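Local coordinates for uncharacterized protein (Bacillus subtilis, PDB 5DQV) that probably hydrolyses nucleotides as a metal-dependent pyrophosphohydrolase of the HD-domain family, at residues 38-43 against 60-65. Residues are numbered along the deposited sequence; the frame is centred on the assembly and turned at random.
Sequences RVADLA and AALVHD. With NI (nickel (II) ion), chain C.
Val39 holds CG1 anti to its backbone N (chi1 171°), and His64 holds CG between its backbone N and carbonyl carbon (chi1 90°); together these torsions bring the methyl within 4.1 Å of the imidazole carbon, Val39 CG1 to His64 CE1. The two side chains cross at about a right angle, and the methyl meets the ring obliquely. The ring's rotation is held at two points, by nickel at NE2 and by a bond inside its own segment: His64 ND1 donates to Ala61 O at 2.8 Å with an N-H...O angle of 167°. That oxygen, almost in the imidazole plane, receives the proton on a lone pair, consistent with His64 NE2 carrying its own lone pair to the nickel ion 2.0 Å away. The methyl of Ala61 meets the other helix, its small size permitting close packing: Ala61 CB sits 3.7 Å from Ala40 CA and 4.0 Å from Ala43 CB, and the CA atoms of Ala40 and Ala61 approach to 5.0 Å. Leu62 flanks this alanine seam by setting CD2 3.9 Å from Ala40 CB. All six touching residues are buried, and Ala129 of helix 121-132 packs on Val39 and Ala43. Helices 33-50 and 54-63 thus meet beside the nickel site, where His35 and Asp130 bind the ion with His64; Asp65, its OD1 a longer 2.8 Å from nickel, completes the H...HD...D signature of the HD domain.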
loop_
_atom_site.group_PDB
_atom_site.type_symbol
_atom_site.label_atom_id
_atom_site.label_comp_id
_atom_site.label_asym_id
_atom_site.label_seq_id
_atom_site.Cartn_x
_atom_site.Cartn_y
_atom_site.Cartn_z
ATOM N N ARG A 38 -3.589 4.371 17.124
ATOM C CA ARG A 38 -3.470 2.916 17.126
ATOM C C ARG A 38 -2.375 2.481 18.097
ATOM O O ARG A 38 -2.523 1.495 18.848
ATOM C CB ARG A 38 -3.177 2.355 15.704
ATOM C CG ARG A 38 -4.292 2.511 14.699
ATOM C CD ARG A 38 -4.036 1.765 13.391
ATOM N NE ARG A 38 -2.765 2.149 12.781
ATOM C CZ ARG A 38 -2.572 3.082 11.875
ATOM N NH1 ARG A 38 -3.545 3.861 11.468
ATOM N NH2 ARG A 38 -1.355 3.309 11.439
ATOM N N VAL A 39 -1.241 3.168 18.047
ATOM C CA VAL A 39 -0.128 2.828 18.925
ATOM C C VAL A 39 -0.466 3.013 20.396
ATOM O O VAL A 39 -0.155 2.136 21.190
ATOM C CB VAL A 39 1.151 3.536 18.536
ATOM C CG1 VAL A 39 2.237 3.335 19.625
ATOM C CG2 VAL A 39 1.558 3.108 17.191
ATOM N N ALA A 40 -1.187 4.102 20.751
ATOM C CA ALA A 40 -1.624 4.299 22.101
ATOM C C ALA A 40 -2.578 3.189 22.587
ATOM O O ALA A 40 -2.356 2.633 23.678
ATOM C CB ALA A 40 -2.252 5.668 22.289
ATOM N N ASP A 41 -3.525 2.764 21.757
ATOM C CA ASP A 41 -4.433 1.670 22.156
ATOM C C ASP A 41 -3.669 0.354 22.351
ATOM O O ASP A 41 -3.858 -0.386 23.316
ATOM C CB ASP A 41 -5.545 1.431 21.097
ATOM C CG ASP A 41 -6.532 2.522 21.056
ATOM O OD1 ASP A 41 -6.488 3.406 21.940
ATOM O OD2 ASP A 41 -7.338 2.521 20.110
ATOM N N LEU A 42 -2.776 0.067 21.427
ATOM C CA LEU A 42 -1.959 -1.158 21.510
ATOM C C LEU A 42 -1.052 -1.114 22.741
ATOM O O LEU A 42 -0.917 -2.084 23.461
ATOM C CB LEU A 42 -1.106 -1.276 20.236
ATOM C CG LEU A 42 -0.992 -2.493 19.332
ATOM C CD1 LEU A 42 -2.119 -3.562 19.475
ATOM C CD2 LEU A 42 -0.866 -1.930 17.884
ATOM N N ALA A 43 -0.408 0.027 22.955
ATOM C CA ALA A 43 0.469 0.176 24.091
ATOM C C ALA A 43 -0.250 -0.008 25.445
ATOM O O ALA A 43 0.291 -0.642 26.368
ATOM C CB ALA A 43 1.233 1.505 24.011
ATOM N N ALA A 60 3.550 8.508 26.830
ATOM C CA ALA A 60 4.659 8.284 25.911
ATOM C C ALA A 60 4.230 7.857 24.532
ATOM O O ALA A 60 4.737 8.356 23.508
ATOM C CB ALA A 60 5.677 7.269 26.521
ATOM N N ALA A 61 3.239 6.983 24.476
ATOM C CA ALA A 61 2.728 6.542 23.173
ATOM C C ALA A 61 2.179 7.732 22.433
ATOM O O ALA A 61 2.432 7.915 21.248
ATOM C CB ALA A 61 1.645 5.463 23.352
ATOM N N LEU A 62 1.419 8.562 23.145
ATOM C CA LEU A 62 0.765 9.711 22.478
ATOM C C LEU A 62 1.794 10.688 21.922
ATOM O O LEU A 62 1.601 11.213 20.837
ATOM C CB LEU A 62 -0.189 10.389 23.412
ATOM C CG LEU A 62 -1.486 9.618 23.700
ATOM C CD1 LEU A 62 -2.228 10.270 24.878
ATOM C CD2 LEU A 62 -2.382 9.537 22.392
ATOM N N VAL A 63 2.898 10.926 22.640
ATOM C CA VAL A 63 3.882 11.942 22.183
ATOM C C VAL A 63 5.099 11.370 21.497
ATOM O O VAL A 63 5.979 12.139 21.090
ATOM C CB VAL A 63 4.303 12.904 23.339
ATOM C CG1 VAL A 63 3.020 13.570 23.972
ATOM C CG2 VAL A 63 5.144 12.122 24.431
ATOM N N HIS A 64 5.110 10.047 21.273
ATOM C CA HIS A 64 6.329 9.334 20.849
ATOM C C HIS A 64 6.876 9.861 19.521
ATOM O O HIS A 64 8.095 9.836 19.318
ATOM C CB HIS A 64 6.107 7.781 20.839
ATOM C CG HIS A 64 5.600 7.206 19.546
ATOM N ND1 HIS A 64 4.258 7.091 19.252
ATOM C CD2 HIS A 64 6.262 6.657 18.486
ATOM C CE1 HIS A 64 4.106 6.565 18.043
ATOM N NE2 HIS A 64 5.312 6.292 17.553
ATOM N N ASP A 65 6.009 10.398 18.665
ATOM C CA ASP A 65 6.392 10.835 17.318
ATOM C C ASP A 65 6.677 12.331 17.186
ATOM O O ASP A 65 7.090 12.777 16.085
ATOM C CB ASP A 65 5.196 10.656 16.341
ATOM C CG ASP A 65 5.228 9.383 15.552
ATOM O OD1 ASP A 65 6.025 8.431 15.836
ATOM O OD2 ASP A 65 4.369 9.344 14.622
HETATM NI NI NI C . 5.451 5.673 15.659
#